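Local coordinates for transcriptional regulator PA3341 (Pseudomonas aeruginosa, PDB 2FBH), which probably binds DNA as a dimeric winged-helix transcription factor of the MarR family, at residues A[43-48]-A[105-110]; A[52-58]-A[91-97]. All coordinates share one frame. Numbering follows the deposited sequence.

Interaction 1 (A[43-48]-A[105-110]). With SO4 (sulfate ion), chain E.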
ATOM      1  N   LEU A  43      -1.066  14.191  -8.043  1.00 21.32           N
ATOM      2  CA  LEU A  43      -0.344  15.446  -8.162  1.00 22.95           C
ATOM      3  C   LEU A  43       1.132  15.246  -7.922  1.00 23.81           C
ATOM      4  O   LEU A  43       1.972  15.725  -8.668  1.00 22.04           O
ATOM      5  CB  LEU A  43      -0.850  16.437  -7.123  1.00 23.18           C
ATOM      6  CG  LEU A  43      -2.228  17.013  -7.449  1.00 21.28           C
ATOM      7  CD1 LEU A  43      -2.539  18.123  -6.437  1.00 20.22           C
ATOM      8  CD2 LEU A  43      -2.293  17.641  -8.953  1.00 21.22           C
ATOM      9  N   LEU A  44       1.443  14.473  -6.878  1.00 23.64           N
ATOM     10  CA  LEU A  44       2.861  14.330  -6.532  1.00 24.66           C
ATOM     11  C   LEU A  44       3.555  13.625  -7.684  1.00 24.73           C
ATOM     12  O   LEU A  44       4.619  14.062  -8.105  1.00 25.69           O
ATOM     13  CB  LEU A  44       2.994  13.520  -5.268  1.00 24.60           C
ATOM     14  CG  LEU A  44       3.934  14.053  -4.246  1.00 28.71           C
ATOM     15  CD1 LEU A  44       4.321  12.885  -3.362  1.00 26.92           C
ATOM     16  CD2 LEU A  44       5.118  14.826  -4.853  1.00 28.41           C
ATOM     17  N   HIS A  45       2.939  12.574  -8.230  1.00 24.38           N
ATOM     18  CA  HIS A  45       3.550  11.840  -9.314  1.00 26.63           C
ATOM     19  C   HIS A  45       3.645  12.645 -10.619  1.00 26.52           C
ATOM     20  O   HIS A  45       4.634  12.551 -11.360  1.00 24.71           O
ATOM     21  CB  HIS A  45       2.838  10.526  -9.493  1.00 26.90           C
ATOM     22  CG  HIS A  45       3.167   9.527  -8.407  1.00 33.89           C
ATOM     23  ND1 HIS A  45       3.734   8.293  -8.672  1.00 40.71           N
ATOM     24  CD2 HIS A  45       3.060   9.603  -7.055  1.00 35.35           C
ATOM     25  CE1 HIS A  45       3.902   7.628  -7.535  1.00 39.69           C
ATOM     26  NE2 HIS A  45       3.502   8.403  -6.539  1.00 37.41           N
ATOM     27  N   LEU A  46       2.646  13.490 -10.875  1.00 25.30           N
ATOM     28  CA  LEU A  46       2.736  14.399 -12.003  1.00 25.31           C
ATOM     29  C   LEU A  46       3.877  15.370 -11.836  1.00 24.24           C
ATOM     30  O   LEU A  46       4.548  15.735 -12.806  1.00 27.13           O
ATOM     31  CB  LEU A  46       1.403  15.179 -12.158  1.00 24.51           C
ATOM     32  CG  LEU A  46       0.328  14.329 -12.782  1.00 25.38           C
ATOM     33  CD1 LEU A  46      -1.016  15.150 -12.686  1.00 27.70           C
ATOM     34  CD2 LEU A  46       0.615  14.001 -14.228  1.00 29.13           C
ATOM     35  N   ALA A  47       4.078  15.837 -10.619  1.00 24.61           N
ATOM     36  CA  ALA A  47       5.102  16.833 -10.349  1.00 26.57           C
ATOM     37  C   ALA A  47       6.480  16.224 -10.591  1.00 27.57           C
ATOM     38  O   ALA A  47       7.453  16.955 -10.893  1.00 28.55           O
ATOM     39  CB  ALA A  47       5.025  17.244  -8.909  1.00 26.89           C
ATOM     40  N   ARG A  48       6.559  14.921 -10.377  1.00 26.93           N
ATOM     41  CA  ARG A  48       7.875  14.245 -10.344  1.00 29.48           C
ATOM     42  C   ARG A  48       8.361  13.666 -11.640  1.00 32.75           C
ATOM     43  O   ARG A  48       9.557  13.358 -11.778  1.00 33.34           O
ATOM     44  CB  ARG A  48       7.861  13.137  -9.328  1.00 26.51           C
ATOM     45  CG  ARG A  48       7.917  13.731  -7.935  1.00 26.52           C
ATOM     46  CD  ARG A  48       7.840  12.628  -6.874  1.00 25.26           C
ATOM     47  NE  ARG A  48       7.937  13.284  -5.564  1.00 27.76           N
ATOM     48  CZ  ARG A  48       7.835  12.639  -4.404  1.00 25.76           C
ATOM     49  NH1 ARG A  48       7.661  11.318  -4.408  1.00 23.56           N
ATOM     50  NH2 ARG A  48       7.977  13.307  -3.254  1.00 26.75           N
ATOM     51  N   LEU A 105       0.500  24.766  -5.270  1.00 26.02           N
ATOM     52  CA  LEU A 105       0.063  23.585  -4.588  1.00 22.32           C
ATOM     53  C   LEU A 105       1.145  22.497  -4.576  1.00 20.62           C
ATOM     54  O   LEU A 105       1.458  21.962  -3.505  1.00 20.10           O
ATOM     55  CB  LEU A 105      -1.234  23.032  -5.215  1.00 23.26           C
ATOM     56  CG  LEU A 105      -1.718  21.755  -4.565  1.00 23.56           C
ATOM     57  CD1 LEU A 105      -2.065  22.026  -3.039  1.00 26.73           C
ATOM     58  CD2 LEU A 105      -2.959  21.306  -5.356  1.00 24.09           C
ATOM     59  N   ILE A 106       1.652  22.122  -5.741  1.00 19.56           N
ATOM     60  CA  ILE A 106       2.722  21.113  -5.822  1.00 19.70           C
ATOM     61  C   ILE A 106       3.933  21.528  -5.010  1.00 18.58           C
ATOM     62  O   ILE A 106       4.561  20.665  -4.358  1.00 16.67           O
ATOM     63  CB  ILE A 106       3.228  20.931  -7.246  1.00 21.87           C
ATOM     64  CG1 ILE A 106       2.093  20.417  -8.154  1.00 24.48           C
ATOM     65  CG2 ILE A 106       4.451  19.977  -7.282  1.00 24.69           C
ATOM     66  CD1 ILE A 106       1.587  19.204  -7.737  1.00 25.93           C
ATOM     67  N   ALA A 107       4.301  22.809  -5.060  1.00 17.91           N
ATOM     68  CA  ALA A 107       5.446  23.234  -4.218  1.00 19.14           C
ATOM     69  C   ALA A 107       5.228  22.874  -2.723  1.00 19.01           C
ATOM     70  O   ALA A 107       6.160  22.399  -2.017  1.00 18.30           O
ATOM     71  CB  ALA A 107       5.661  24.714  -4.386  1.00 22.37           C
ATOM     72  N   ASP A 108       4.023  23.156  -2.210  1.00 15.67           N
ATOM     73  CA  ASP A 108       3.701  22.831  -0.856  1.00 18.39           C
ATOM     74  C   ASP A 108       3.683  21.336  -0.593  1.00 15.17           C
ATOM     75  O   ASP A 108       4.183  20.914   0.418  1.00 15.56           O
ATOM     76  CB  ASP A 108       2.362  23.477  -0.408  1.00 19.35           C
ATOM     77  CG  ASP A 108       2.457  25.004  -0.329  1.00 28.32           C
ATOM     78  OD1 ASP A 108       3.584  25.530  -0.383  1.00 32.66           O
ATOM     79  OD2 ASP A 108       1.403  25.684  -0.260  1.00 36.84           O
ATOM     80  N   ILE A 109       3.103  20.565  -1.479  1.00 13.23           N
ATOM     81  CA  ILE A 109       3.078  19.106  -1.351  1.00 12.71           C
ATOM     82  C   ILE A 109       4.497  18.514  -1.345  1.00 13.77           C
ATOM     83  O   ILE A 109       4.830  17.666  -0.493  1.00 12.15           O
ATOM     84  CB  ILE A 109       2.263  18.485  -2.514  1.00 12.86           C
ATOM     85  CG1 ILE A 109       0.790  18.990  -2.377  1.00 12.60           C
ATOM     86  CG2 ILE A 109       2.327  16.912  -2.473  1.00 12.54           C
ATOM     87  CD1 ILE A 109      -0.066  18.389  -3.539  1.00 16.89           C
ATOM     88  N   GLU A 110       5.359  18.998  -2.244  0.50 12.58           N
ATOM     89  CA  GLU A 110       6.737  18.487  -2.217  0.50 14.29           C
ATOM     90  C   GLU A 110       7.479  18.867  -0.941  0.50 13.78           C
ATOM     91  O   GLU A 110       8.233  18.058  -0.419  0.50 14.44           O
ATOM     92  CB  GLU A 110       7.516  18.893  -3.458  0.50 15.38           C
ATOM     93  CG  GLU A 110       7.077  18.124  -4.674  0.50 17.00           C
ATOM     94  CD  GLU A 110       7.586  16.692  -4.694  0.50 22.71           C
ATOM     95  OE1 GLU A 110       7.971  16.232  -5.777  0.50 25.75           O
ATOM     96  OE2 GLU A 110       7.643  16.029  -3.640  0.50 26.41           O
TER
HETATM   97  S   SO4 E 205       8.615  10.039  -0.941  1.00 21.32           S
HETATM   98  O1  SO4 E 205       9.956   9.726  -0.536  1.00 21.61           O
HETATM   99  O2  SO4 E 205       7.590   9.475  -0.055  1.00 23.14           O
HETATM  100  O3  SO4 E 205       8.468   9.397  -2.234  1.00 25.49           O
HETATM  101  O4  SO4 E 205       8.482  11.532  -1.030  1.00 21.82           O
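An apolar patch built from Leu43, Leu44 and Ala47 against Leu105, Ile106 and Ile109 joins two helices of this MarR-type winged-helix protein: helix 39-48, and the long helix 102-120 that follows the wing strands. The segment axes cross almost at right angles (-99°), 10.0 Å apart at closest approach, which confines the contact to the crossing point; it buries 362 Å² in all. The nearest CA atoms are those of Ala47 and Ile106, 6.7 Å apart, consistent with the small side chain of Ala47, whose CB is only 3.2 Å from Ile106 CG2. Leu43 points at the other helix, its CD1 lying 3.4 Å from Leu105 CD2 and 3.8 Å from Ile109 CD1, while its CB meets Ile106 CD1 at 3.7 Å. Leu44 CG packs on Ile109 CG2 at 3.7 Å, and Leu44 CD2 lies 3.0 Å from Glu110 OE2, where the greasy patch gives way to charge. There Arg48, extended with chi2 and chi3 both t, forms a two-pronged salt bridge with Glu110. Tyr10 of the second subunit makes a cation-pi contact with Arg48, which places this edge at the dimer interface. His45 faces away from helix 102-120 and, with His49, binds zinc. A sulfate, probably from the crystallisation liquor, takes hydrogen bonds from Arg48 NH1 to O3 (3.0 Å) and NH2 to O4 (2.9 Å); on the Glu110 side, Arg48 NE donates to OE1 at 3.0 Å and Arg48 NH2 to OE2 at 2.8 Å.

Interaction 2 (A[52-58]-A[91-97]); sequences SPTQREL and RRAKHIV
Segment 52-58 enters extended (Ser52 phi/psi -90/119, Pro53 -79/159) and turns helical from Gln55, whereas 91-97 runs from a loop into a strand through His95, Ile96 and Val97. CA atoms pair Thr54 with His95 at 4.5 Å and Ser52 with Val97 at 5.7 Å, so the two segments run in opposite directions here. One direct hydrogen bond accompanies this register, Ile96 N to Pro53 O at 2.8 Å, with an N-H...O angle of 162°. Water 2 accepts from Gln55 N (2.7 Å) and donates to Lys94 O (2.6 Å). Thr54, chi1 p, is the N-cap: Glu57 N donates to Thr54 OG1 (3.1 Å), and Glu57, with chi1 m and chi2 t, returns OE1 to Thr54 N (2.8 Å), completing a capping box. Ile96, chi1 m and chi2 121°, between wells, sends CD1 to 3.5 Å from Gln55 CG and 3.7 Å from Leu58 CD2; Leu58 has chi1 t, chi2 p. His95, chi1 m and chi2 77°, brings CD2 within 3.2 Å of Ser52 O at the ring edge. Its ND1 donates to Ala93 O (3.0 Å), and its NE2 accepts from Arg91 NE (3.2 Å) and NH1 (3.1 Å). Arg91, m at chi1 to chi3, folds back so that NH1 also lies 3.1 Å from Thr54 CG2. Gln55 OE1 is hydrogen-bonded to Arg84 NH1 of strand 82-85, the antiparallel partner of strand 95-98. Wing strand and capped helix start meet here as in the winged helix-turn-helix fold of MarR proteins.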
ATOM      1  N   SER A  52       4.629  14.060 -19.633  1.00 35.22           N
ATOM      2  CA  SER A  52       3.225  14.077 -19.276  1.00 33.18           C
ATOM      3  C   SER A  52       2.706  12.686 -19.539  1.00 32.86           C
ATOM      4  O   SER A  52       2.789  12.229 -20.679  1.00 33.38           O
ATOM      5  CB  SER A  52       2.504  15.091 -20.155  1.00 32.92           C
ATOM      6  OG  SER A  52       3.006  16.382 -19.873  1.00 34.87           O
ATOM      7  N   PRO A  53       2.205  11.977 -18.492  1.00 32.04           N
ATOM      8  CA  PRO A  53       1.821  10.583 -18.675  1.00 32.38           C
ATOM      9  C   PRO A  53       0.474  10.421 -19.352  1.00 32.71           C
ATOM     10  O   PRO A  53      -0.380  11.323 -19.336  1.00 31.76           O
ATOM     11  CB  PRO A  53       1.720  10.052 -17.229  1.00 32.69           C
ATOM     12  CG  PRO A  53       1.207  11.284 -16.460  1.00 31.73           C
ATOM     13  CD  PRO A  53       2.001  12.426 -17.104  1.00 32.36           C
ATOM     14  N   THR A  54       0.247   9.259 -19.928  1.00 32.37           N
ATOM     15  CA  THR A  54      -1.117   8.932 -20.317  1.00 32.79           C
ATOM     16  C   THR A  54      -1.817   8.491 -19.025  1.00 33.21           C
ATOM     17  O   THR A  54      -1.160   8.300 -18.020  1.00 31.96           O
ATOM     18  CB  THR A  54      -1.146   7.755 -21.269  1.00 32.97           C
ATOM     19  OG1 THR A  54      -0.636   6.574 -20.602  1.00 32.80           O
ATOM     20  CG2 THR A  54      -0.286   8.074 -22.492  1.00 34.11           C
ATOM     21  N   GLN A  55      -3.128   8.265 -19.087  1.00 34.98           N
ATOM     22  CA  GLN A  55      -3.897   7.764 -17.929  1.00 37.05           C
ATOM     23  C   GLN A  55      -3.391   6.408 -17.477  1.00 37.06           C
ATOM     24  O   GLN A  55      -3.266   6.147 -16.282  1.00 36.88           O
ATOM     25  CB  GLN A  55      -5.417   7.739 -18.234  1.00 36.61           C
ATOM     26  CG  GLN A  55      -5.951   9.154 -18.342  1.00 40.01           C
ATOM     27  CD  GLN A  55      -7.475   9.365 -18.010  1.00 39.36           C
ATOM     28  OE1 GLN A  55      -8.005  10.470 -18.244  1.00 40.61           O
ATOM     29  NE2 GLN A  55      -8.144   8.343 -17.438  1.00 36.04           N
ATOM     30  N   ARG A  56      -3.072   5.568 -18.458  0.50 37.30           N
ATOM     31  CA  ARG A  56      -2.499   4.240 -18.237  0.50 37.99           C
ATOM     32  C   ARG A  56      -1.157   4.276 -17.488  0.50 37.65           C
ATOM     33  O   ARG A  56      -0.910   3.458 -16.614  0.50 38.21           O
ATOM     34  CB  ARG A  56      -2.361   3.498 -19.575  0.50 37.72           C
ATOM     35  CG  ARG A  56      -3.635   3.467 -20.429  0.50 38.57           C
ATOM     36  CD  ARG A  56      -3.542   2.453 -21.593  0.50 38.76           C
ATOM     37  NE  ARG A  56      -3.579   1.067 -21.123  0.50 40.14           N
ATOM     38  CZ  ARG A  56      -4.657   0.283 -21.165  0.50 39.68           C
ATOM     39  NH1 ARG A  56      -4.595  -0.956 -20.702  0.50 39.82           N
ATOM     40  NH2 ARG A  56      -5.795   0.729 -21.674  0.50 39.75           N
ATOM     41  N   GLU A  57      -0.305   5.243 -17.821  1.00 37.24           N
ATOM     42  CA  GLU A  57       0.992   5.378 -17.178  1.00 36.49           C
ATOM     43  C   GLU A  57       0.849   5.861 -15.727  1.00 36.39           C
ATOM     44  O   GLU A  57       1.506   5.378 -14.794  1.00 35.36           O
ATOM     45  CB  GLU A  57       1.904   6.308 -18.008  1.00 36.61           C
ATOM     46  CG  GLU A  57       2.395   5.684 -19.345  1.00 34.84           C
ATOM     47  CD  GLU A  57       2.987   6.730 -20.323  1.00 37.40           C
ATOM     48  OE1 GLU A  57       2.672   7.934 -20.171  1.00 34.28           O
ATOM     49  OE2 GLU A  57       3.773   6.349 -21.256  1.00 35.89           O
ATOM     50  N   LEU A  58      -0.073   6.796 -15.537  1.00 35.39           N
ATOM     51  CA  LEU A  58      -0.269   7.407 -14.229  1.00 35.41           C
ATOM     52  C   LEU A  58      -0.894   6.415 -13.238  1.00 36.30           C
ATOM     53  O   LEU A  58      -0.549   6.410 -12.064  1.00 36.93           O
ATOM     54  CB  LEU A  58      -1.168   8.639 -14.406  1.00 33.99           C
ATOM     55  CG  LEU A  58      -1.293   9.639 -13.271  1.00 33.16           C
ATOM     56  CD1 LEU A  58       0.056  10.102 -12.626  1.00 28.87           C
ATOM     57  CD2 LEU A  58      -2.089  10.866 -13.840  1.00 34.41           C
ATOM     58  N   ARG A  91       1.351  12.082 -30.697  1.00 44.68           N
ATOM     59  CA  ARG A  91       0.837  11.673 -29.391  1.00 43.50           C
ATOM     60  C   ARG A  91      -0.449  12.442 -29.187  1.00 43.69           C
ATOM     61  O   ARG A  91      -0.509  13.501 -28.517  1.00 43.25           O
ATOM     62  CB  ARG A  91       1.835  11.917 -28.254  1.00 42.76           C
ATOM     63  CG  ARG A  91       3.147  11.133 -28.364  1.00 41.94           C
ATOM     64  CD  ARG A  91       3.022   9.624 -27.969  1.00 42.07           C
ATOM     65  NE  ARG A  91       2.427   9.373 -26.642  1.00 39.45           N
ATOM     66  CZ  ARG A  91       2.146   8.145 -26.188  1.00 41.55           C
ATOM     67  NH1 ARG A  91       1.576   7.958 -24.987  1.00 40.17           N
ATOM     68  NH2 ARG A  91       2.436   7.090 -26.945  1.00 37.12           N
ATOM     69  N   ARG A  92      -1.475  11.865 -29.792  1.00 43.49           N
ATOM     70  CA  ARG A  92      -2.790  12.447 -29.920  1.00 43.44           C
ATOM     71  C   ARG A  92      -3.739  12.015 -28.810  1.00 42.63           C
ATOM     72  O   ARG A  92      -4.787  12.652 -28.629  1.00 42.67           O
ATOM     73  CB  ARG A  92      -3.380  12.006 -31.274  1.00 43.93           C
ATOM     74  N   ALA A  93      -3.402  10.921 -28.115  1.00 40.93           N
ATOM     75  CA  ALA A  93      -4.129  10.485 -26.928  1.00 40.87           C
ATOM     76  C   ALA A  93      -4.036  11.583 -25.883  1.00 40.28           C
ATOM     77  O   ALA A  93      -3.214  12.498 -25.976  1.00 40.08           O
ATOM     78  CB  ALA A  93      -3.568   9.182 -26.362  1.00 40.52           C
ATOM     79  N   LYS A  94      -4.901  11.496 -24.894  1.00 40.55           N
ATOM     80  CA  LYS A  94      -4.899  12.504 -23.862  1.00 40.39           C
ATOM     81  C   LYS A  94      -3.761  12.165 -22.884  1.00 39.25           C
ATOM     82  O   LYS A  94      -3.586  10.984 -22.466  1.00 40.46           O
ATOM     83  CB  LYS A  94      -6.281  12.622 -23.192  1.00 41.89           C
ATOM     84  CG  LYS A  94      -7.154  13.772 -23.733  1.00 43.56           C
ATOM     85  CD  LYS A  94      -8.088  13.303 -24.825  1.00 48.72           C
ATOM     86  CE  LYS A  94      -9.073  12.255 -24.306  1.00 51.69           C
ATOM     87  NZ  LYS A  94      -9.362  11.210 -25.351  1.00 53.08           N
ATOM     88  N   HIS A  95      -2.969  13.199 -22.586  1.00 35.94           N
ATOM     89  CA  HIS A  95      -1.923  13.132 -21.601  1.00 33.71           C
ATOM     90  C   HIS A  95      -2.305  14.064 -20.475  1.00 31.96           C
ATOM     91  O   HIS A  95      -3.044  15.041 -20.688  1.00 30.46           O
ATOM     92  CB  HIS A  95      -0.600  13.530 -22.225  1.00 34.25           C
ATOM     93  CG  HIS A  95      -0.100  12.518 -23.212  1.00 37.10           C
ATOM     94  ND1 HIS A  95      -0.620  12.402 -24.490  1.00 40.49           N
ATOM     95  CD2 HIS A  95       0.826  11.537 -23.090  1.00 38.97           C
ATOM     96  CE1 HIS A  95      -0.010  11.408 -25.118  1.00 40.72           C
ATOM     97  NE2 HIS A  95       0.881  10.874 -24.296  1.00 39.40           N
ATOM     98  N   ILE A  96      -1.870  13.729 -19.272  1.00 28.53           N
ATOM     99  CA  ILE A  96      -2.338  14.488 -18.120  1.00 26.89           C
ATOM    100  C   ILE A  96      -1.276  15.502 -17.828  1.00 26.13           C
ATOM    101  O   ILE A  96      -0.120  15.174 -17.693  1.00 25.31           O
ATOM    102  CB  ILE A  96      -2.685  13.572 -16.940  1.00 26.68           C
ATOM    103  CG1 ILE A  96      -3.787  12.607 -17.392  1.00 28.85           C
ATOM    104  CG2 ILE A  96      -3.197  14.445 -15.791  1.00 24.83           C
ATOM    105  CD1 ILE A  96      -3.414  11.254 -17.297  1.00 34.33           C
ATOM    106  N   VAL A  97      -1.644  16.760 -17.795  1.00 24.50           N
ATOM    107  CA  VAL A  97      -0.695  17.817 -17.616  1.00 25.27           C
ATOM    108  C   VAL A  97      -1.140  18.660 -16.410  1.00 25.59           C
ATOM    109  O   VAL A  97      -2.335  18.944 -16.239  1.00 24.70           O
ATOM    110  CB  VAL A  97      -0.638  18.725 -18.895  1.00 27.57           C
ATOM    111  CG1 VAL A  97       0.390  19.826 -18.716  1.00 30.57           C
ATOM    112  CG2 VAL A  97      -0.342  17.871 -20.147  1.00 28.73           C
TER
HETATM  113  O   HOH W   1       2.412  16.353 -16.595  1.00 32.42           O
HETATM  114  O   HOH W   2      -4.525   8.829 -21.288  1.00 42.82           O

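How the interactions relate
From the N terminus, the chain passes along helix 39-48, where interaction 1 begins, and then through 52-58 at the start of helix 55-62. Helix 66-78 and strand 82-85 follow before 91-97 returns to 52-58, closing the shorter loop of interaction 2, with 32 intervening residues. Helix 102-120 then packs back on 43-48 and closes interaction 1 over 56 intervening residues, so the shorter loop lies within the longer. The centres are about 17 Å apart, yet the contacts touch: Leu46 CD2 lies 3.6 Å from Pro53 CD and 3.7 Å from Ile96 O. Interaction 2 ties wing to helix 55-62; interaction 1 ties helix 39-48 to helix 102-120.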